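Local coordinates for pyocyanin demethylase (Mycobacterium fortuitum subsp. fortuitum DSM 46621 = ATCC 6841, PDB 5K21), which degrades the Pseudomonas aeruginosa pigment pyocyanin as a tautomerizing demethylase, removing the N-methyl group and yielding phenazin-1-ol, and thereby inhibits biofilms, at the phenazin-1-ol site and the interface of chains A and B. Coordinates in Å, arbitrary orientation; residue numbers count along the deposited sequence, not the author numbering. Chains: chain A/B, Pyocyanin demethylase.

Contact 1: the phenazin-1-ol site. Residues chain A 21, 24, 40, 42, 60, 74, 93, 98, 100, 118, 121-122, 126, 128. With 6QF (phenazin-1-ol), chain C.
A:Phe42 holds CG in the crowded position between its backbone N and carbonyl carbon (chi1 53°), while A:His93 sends CG anti to its backbone N (chi1 -170°); the first turn lays a phenyl ring beneath the product phenazin-1-ol, the second brings an imidazole N-H obliquely, from the A:Val121 side, to the edge carrying N8 and O19. The A:Phe42 ring stacks on the tricycle, centred near the middle ring with the planes nearly parallel. A flat hydrocarbon suits a flat aromatic ligand. On the other face A:Val121 CG2, anti to its backbone N, rests above the middle ring, a methyl that closes the sandwich in a CH-pi contact. A:Phe98 points its edge at the face of the unsubstituted outer ring, on the A:Val121 side, CZ lying 3.5 Å from ligand C14.

Polar groups fix the register. The phenol oxygen O19 donates to the anti lone pair of A:Asp40 OD2 at 2.9 Å. A:His93 NE2 gives an almost straight bond, 168° at hydrogen, to ring nitrogen N8 at 3.2 Å. A:His93 NE2 also lies 2.8 Å from ligand O19, but any bond there would be strongly bent. Nearby carboxylate A:Asp40 could make the phenol more polar. The allene oxide cyclase-like barrel buries nearly the entire ligand. Opposite, A:Glu126 OE1 accepts from A:Asn21 ND2 and A:Ala122 N, steadying the carboxylate, while A:Glu126 OE2 lies 3.8 Å from ligand N7.

Contact 2: the interface of chains A and B. Residues chain A 73, 88, 101, 103; chain B 75-77, 86, 106.
The A:Arg88 side chain and the B:Phe86 ring reach toward each other tip to tip, with the guanidinium and phenyl planes 23° apart. The arginine CD sits over the centre of the ring in a CH-pi contact, and B:Phe86 CB in turn lies over the centre of one guanidinium face. The opposite face is met near its rim by the phenol oxygen OH of A:Tyr73, so the flat cation is held between an aromatic side chain of the partner and a tyrosine of its own chain. Arginine suits this place because its faces can pack against carbon while its N-H groups work at the edge.

At that edge, A:Arg88 NH2 points at the B:Thr77 hydroxyl OG1, 2.9 Å away and nearly straight at 171°, with the oxygen in the guanidinium plane. A water also lies in this plane, bonded to A:Arg88 NE at 3.1 Å and to B:Thr77 OG1 at 2.7 Å, so the small hydroxyl engages the arginine both directly and through solvent. The bend at chi3 (-77°) turns the guanidinium toward these partners. The B:Glu75 carboxylate is strongly inclined to the guanidinium; B:Glu75 OE1 forms a salt bridge with A:Arg88 NH1 at 3.2 Å, approached from above the carboxylate plane. This glutamate is poorly ordered, so the charge pairing may be loose.

Farther along, A:Thr103 CG2 touches B:Phe86 CE2 at 3.8 Å, and A:Ala101 CB meets B:Thr106 CG2 at 3.6 Å; short side chains suit a place where the two chains pack this closely. The patch belongs to a contact between copies that is not an exact two-fold, and it may or may not persist in solution. Chain A contributes strands 69-80, 83-90 and 98-105, and chain B strands 70-80 and 83-92 together with the loop bearing B:Thr106.

Contact 1: the phenazin-1-ol site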
loop_
_atom_site.group_PDB
_atom_site.type_symbol
_atom_site.label_atom_id
_atom_site.label_comp_id
_atom_site.label_asym_id
_atom_site.label_seq_id
_atom_site.Cartn_x
_atom_site.Cartn_y
_atom_site.Cartn_z
ATOM N N ASN A 21 -15.219 -15.072 1.076
ATOM C CA ASN A 21 -13.783 -15.301 1.004
ATOM C C ASN A 21 -13.485 -16.287 -0.116
ATOM O O ASN A 21 -14.156 -17.316 -0.252
ATOM C CB ASN A 21 -13.246 -15.849 2.330
ATOM C CG ASN A 21 -13.512 -14.938 3.510
ATOM O OD1 ASN A 21 -13.705 -15.419 4.627
ATOM N ND2 ASN A 21 -13.525 -13.625 3.284
ATOM N N VAL A 24 -7.339 -17.240 0.832
ATOM C CA VAL A 24 -6.798 -16.489 1.952
ATOM C C VAL A 24 -5.507 -17.154 2.391
ATOM O O VAL A 24 -5.429 -18.381 2.495
ATOM C CB VAL A 24 -7.790 -16.426 3.134
ATOM C CG1 VAL A 24 -7.172 -15.701 4.299
ATOM C CG2 VAL A 24 -9.081 -15.752 2.709
ATOM N N ASP A 40 -2.014 -10.983 6.502
ATOM C CA ASP A 40 -3.031 -11.757 5.816
ATOM C C ASP A 40 -3.208 -11.176 4.425
ATOM O O ASP A 40 -3.319 -9.953 4.255
ATOM C CB ASP A 40 -4.356 -11.740 6.565
ATOM C CG ASP A 40 -4.262 -12.394 7.942
ATOM O OD1 ASP A 40 -3.223 -12.995 8.251
ATOM O OD2 ASP A 40 -5.235 -12.284 8.720
ATOM N N PHE A 42 -5.593 -11.789 0.869
ATOM C CA PHE A 42 -6.878 -12.406 0.599
ATOM C C PHE A 42 -7.502 -11.869 -0.677
ATOM O O PHE A 42 -7.171 -10.787 -1.167
ATOM C CB PHE A 42 -7.838 -12.185 1.778
ATOM C CG PHE A 42 -7.961 -10.756 2.157
ATOM C CD1 PHE A 42 -8.920 -9.948 1.566
ATOM C CD2 PHE A 42 -7.074 -10.194 3.059
ATOM C CE1 PHE A 42 -9.002 -8.607 1.890
ATOM C CE2 PHE A 42 -7.150 -8.846 3.366
ATOM C CZ PHE A 42 -8.110 -8.066 2.787
ATOM N N CYS A 60 -3.445 -7.222 4.784
ATOM C CA CYS A 60 -3.441 -6.622 6.109
ATOM C C CYS A 60 -2.114 -6.929 6.783
ATOM O O CYS A 60 -1.626 -8.066 6.731
ATOM C CB CYS A 60 -4.596 -7.155 6.959
ATOM S SG CYS A 60 -6.213 -6.610 6.438
ATOM N N CYS A 74 -4.611 -2.228 6.739
ATOM C CA CYS A 74 -5.197 -2.987 5.648
ATOM C C CYS A 74 -5.368 -2.101 4.428
ATOM O O CYS A 74 -5.690 -0.911 4.545
ATOM C CB CYS A 74 -6.548 -3.562 6.028
ATOM S SG CYS A 74 -6.461 -4.765 7.349
ATOM N N HIS A 93 -8.474 -5.681 14.210
ATOM C CA HIS A 93 -8.748 -6.733 13.242
ATOM C C HIS A 93 -9.382 -7.919 13.971
ATOM O O HIS A 93 -8.737 -8.941 14.200
ATOM C CB HIS A 93 -7.463 -7.087 12.524
ATOM C CG HIS A 93 -7.648 -7.983 11.346
ATOM N ND1 HIS A 93 -7.423 -9.340 11.407
ATOM C CD2 HIS A 93 -8.037 -7.720 10.076
ATOM C CE1 HIS A 93 -7.651 -9.875 10.221
ATOM N NE2 HIS A 93 -8.029 -8.913 9.395
ATOM N N PHE A 98 -15.580 -3.047 11.540
ATOM C CA PHE A 98 -14.587 -1.977 11.467
ATOM C C PHE A 98 -14.780 -1.184 10.181
ATOM O O PHE A 98 -15.346 -1.678 9.207
ATOM C CB PHE A 98 -13.154 -2.514 11.550
ATOM C CG PHE A 98 -12.789 -3.464 10.451
ATOM C CD1 PHE A 98 -13.060 -4.823 10.575
ATOM C CD2 PHE A 98 -12.157 -3.012 9.305
ATOM C CE1 PHE A 98 -12.716 -5.697 9.557
ATOM C CE2 PHE A 98 -11.812 -3.884 8.299
ATOM C CZ PHE A 98 -12.092 -5.222 8.426
ATOM N N MET A 100 -13.266 1.276 7.078
ATOM C CA MET A 100 -12.142 1.680 6.254
ATOM C C MET A 100 -12.433 3.011 5.569
ATOM O O MET A 100 -13.588 3.368 5.322
ATOM C CB MET A 100 -11.835 0.613 5.203
ATOM C CG MET A 100 -11.776 -0.806 5.752
ATOM S SD MET A 100 -11.336 -1.961 4.451
ATOM C CE MET A 100 -9.625 -1.528 4.188
ATOM N N VAL A 118 -16.767 -3.004 7.287
ATOM C CA VAL A 118 -16.680 -4.451 7.119
ATOM C C VAL A 118 -17.295 -5.070 8.355
ATOM O O VAL A 118 -16.846 -4.788 9.475
ATOM C CB VAL A 118 -15.226 -4.930 6.966
ATOM C CG1 VAL A 118 -15.187 -6.434 6.755
ATOM C CG2 VAL A 118 -14.500 -4.202 5.838
ATOM N N VAL A 121 -16.359 -10.129 9.238
ATOM C CA VAL A 121 -15.160 -10.417 8.455
ATOM C C VAL A 121 -14.751 -11.876 8.605
ATOM O O VAL A 121 -14.716 -12.432 9.711
ATOM C CB VAL A 121 -14.029 -9.456 8.861
ATOM C CG1 VAL A 121 -13.551 -9.713 10.288
ATOM C CG2 VAL A 121 -12.867 -9.540 7.880
ATOM N N ALA A 122 -14.437 -12.497 7.469
ATOM C CA ALA A 122 -13.995 -13.891 7.391
ATOM C C ALA A 122 -15.044 -14.865 7.913
ATOM O O ALA A 122 -14.703 -15.974 8.329
ATOM C CB ALA A 122 -12.675 -14.103 8.138
ATOM N N GLU A 126 -20.162 -12.131 5.786
ATOM C CA GLU A 126 -19.385 -10.913 5.652
ATOM C C GLU A 126 -20.080 -9.966 4.682
ATOM O O GLU A 126 -20.621 -10.382 3.656
ATOM C CB GLU A 126 -17.962 -11.238 5.167
ATOM C CG GLU A 126 -17.027 -10.034 5.133
ATOM C CD GLU A 126 -15.599 -10.398 4.767
ATOM O OE1 GLU A 126 -15.218 -11.588 4.884
ATOM O OE2 GLU A 126 -14.843 -9.479 4.398
ATOM N N TYR A 128 -19.790 -5.681 3.104
ATOM C CA TYR A 128 -19.224 -4.345 3.052
ATOM C C TYR A 128 -20.381 -3.368 2.908
ATOM O O TYR A 128 -21.240 -3.548 2.040
ATOM C CB TYR A 128 -18.268 -4.142 1.872
ATOM C CG TYR A 128 -17.059 -5.048 1.765
ATOM C CD1 TYR A 128 -16.486 -5.655 2.885
ATOM C CD2 TYR A 128 -16.480 -5.274 0.528
ATOM C CE1 TYR A 128 -15.377 -6.471 2.757
ATOM C CE2 TYR A 128 -15.379 -6.087 0.388
ATOM C CZ TYR A 128 -14.830 -6.683 1.499
ATOM O OH TYR A 128 -13.740 -7.490 1.353
HETATM C C4 6QF C . -9.302 -10.215 6.058
HETATM C C5 6QF C . -8.553 -11.334 6.657
HETATM C C6 6QF C . -8.813 -12.623 6.356
HETATM C C10 6QF C . -10.797 -8.273 4.836
HETATM C C13 6QF C . -11.239 -5.870 4.547
HETATM C C15 6QF C . -9.535 -6.544 6.066
HETATM C C1 6QF C . -9.841 -12.939 5.419
HETATM C C2 6QF C . -10.548 -11.959 4.835
HETATM C C3 6QF C . -10.335 -10.547 5.104
HETATM N N7 6QF C . -11.067 -9.570 4.510
HETATM N N8 6QF C . -9.051 -8.922 6.369
HETATM C C9 6QF C . -9.777 -7.955 5.781
HETATM C C11 6QF C . -11.499 -7.146 4.240
HETATM C C14 6QF C . -10.211 -5.556 5.485
HETATM O O19 6QF C . -7.583 -11.012 7.544
#

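Contact 2: the interface of chains A and B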
loop_
_atom_site.group_PDB
_atom_site.type_symbol
_atom_site.label_atom_id
_atom_site.label_comp_id
_atom_site.label_asym_id
_atom_site.label_seq_id
_atom_site.Cartn_x
_atom_site.Cartn_y
_atom_site.Cartn_z
ATOM N N TYR A 73 -2.875 -2.562 9.591
ATOM C CA TYR A 73 -2.935 -1.688 8.425
ATOM C C TYR A 73 -3.430 -2.545 7.262
ATOM O O TYR A 73 -2.756 -3.496 6.857
ATOM C CB TYR A 73 -1.558 -1.091 8.145
ATOM C CG TYR A 73 -1.414 -0.475 6.771
ATOM C CD1 TYR A 73 -2.328 0.452 6.311
ATOM C CD2 TYR A 73 -0.349 -0.812 5.950
ATOM C CE1 TYR A 73 -2.204 1.015 5.049
ATOM C CE2 TYR A 73 -0.206 -0.237 4.688
ATOM C CZ TYR A 73 -1.141 0.667 4.247
ATOM O OH TYR A 73 -1.016 1.246 2.999
ATOM N N ARG A 88 -8.543 1.780 2.731
ATOM C CA ARG A 88 -7.459 1.457 3.643
ATOM C C ARG A 88 -7.930 1.714 5.063
ATOM O O ARG A 88 -8.810 2.548 5.312
ATOM C CB ARG A 88 -6.190 2.259 3.322
ATOM C CG ARG A 88 -6.332 3.742 3.484
ATOM C CD ARG A 88 -5.092 4.410 2.955
ATOM N NE ARG A 88 -3.935 4.333 3.847
ATOM C CZ ARG A 88 -2.681 4.520 3.439
ATOM N NH1 ARG A 88 -2.421 4.762 2.161
ATOM N NH2 ARG A 88 -1.690 4.510 4.307
ATOM N N ALA A 101 -11.370 3.751 5.286
ATOM C CA ALA A 101 -11.466 4.963 4.480
ATOM C C ALA A 101 -11.396 4.615 2.997
ATOM O O ALA A 101 -10.501 3.884 2.560
ATOM C CB ALA A 101 -10.345 5.942 4.832
ATOM N N THR A 103 -10.316 5.881 -0.387
ATOM C CA THR A 103 -9.345 6.887 -0.804
ATOM C C THR A 103 -9.449 7.253 -2.276
ATOM O O THR A 103 -8.869 8.266 -2.694
ATOM C CB THR A 103 -7.918 6.404 -0.529
ATOM O OG1 THR A 103 -7.676 5.202 -1.262
ATOM C CG2 THR A 103 -7.724 6.138 0.949
ATOM N N GLU B 75 4.736 2.844 3.418
ATOM C CA GLU B 75 3.368 3.311 3.577
ATOM C C GLU B 75 3.112 3.526 5.059
ATOM O O GLU B 75 3.464 2.676 5.887
ATOM C CB GLU B 75 2.349 2.297 3.033
ATOM C CG GLU B 75 2.152 2.278 1.531
ATOM C CD GLU B 75 1.202 3.375 1.039
ATOM O OE1 GLU B 75 0.755 4.220 1.858
ATOM O OE2 GLU B 75 0.878 3.369 -0.167
ATOM N N LEU B 76 2.468 4.647 5.383
ATOM C CA LEU B 76 2.253 5.054 6.758
ATOM C C LEU B 76 0.839 5.585 6.907
ATOM O O LEU B 76 0.365 6.332 6.049
ATOM C CB LEU B 76 3.261 6.151 7.158
ATOM C CG LEU B 76 3.194 6.719 8.575
ATOM C CD1 LEU B 76 3.635 5.649 9.575
ATOM C CD2 LEU B 76 4.090 7.944 8.665
ATOM N N THR B 77 0.189 5.211 8.005
ATOM C CA THR B 77 -1.073 5.803 8.419
ATOM C C THR B 77 -0.921 6.367 9.814
ATOM O O THR B 77 -0.561 5.646 10.750
ATOM C CB THR B 77 -2.224 4.807 8.406
ATOM O OG1 THR B 77 -2.406 4.313 7.087
ATOM C CG2 THR B 77 -3.533 5.470 8.889
ATOM N N PHE B 86 -2.453 9.870 5.589
ATOM C CA PHE B 86 -1.815 8.820 4.803
ATOM C C PHE B 86 -0.578 9.370 4.114
ATOM O O PHE B 86 -0.622 10.448 3.527
ATOM C CB PHE B 86 -2.762 8.279 3.739
ATOM C CG PHE B 86 -4.105 7.915 4.271
ATOM C CD1 PHE B 86 -4.226 7.213 5.444
ATOM C CD2 PHE B 86 -5.247 8.294 3.591
ATOM C CE1 PHE B 86 -5.466 6.887 5.945
ATOM C CE2 PHE B 86 -6.490 7.987 4.077
ATOM C CZ PHE B 86 -6.610 7.277 5.244
ATOM N N THR B 106 -8.419 11.619 6.493
ATOM C CA THR B 106 -9.827 11.596 6.864
ATOM C C THR B 106 -10.097 12.729 7.842
ATOM O O THR B 106 -9.172 13.327 8.404
ATOM C CB THR B 106 -10.225 10.257 7.511
ATOM O OG1 THR B 106 -9.515 10.088 8.741
ATOM C CG2 THR B 106 -9.935 9.086 6.590
HETATM O O HOH W 1 -4.819 3.126 6.596
#

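The centres of the C-alpha atoms of contact 1 and contact 2 lie about 15 Å apart, and two strands of chain A serve both. Strand 69-80 carries A:Cys74 into the pocket and its neighbour A:Tyr73 to the partner chain; strand 98-105 likewise supplies A:Phe98 and A:Met100 to contact 1 and A:Ala101 and A:Thr103 to contact 2. Alternating side chains thus let one barrel wall line the ligand pocket and face another subunit. Packing of chains could therefore steady the wall behind the ligand, plausibly in each of the three copies of the deposited assembly, although the structure alone does not show such coupling.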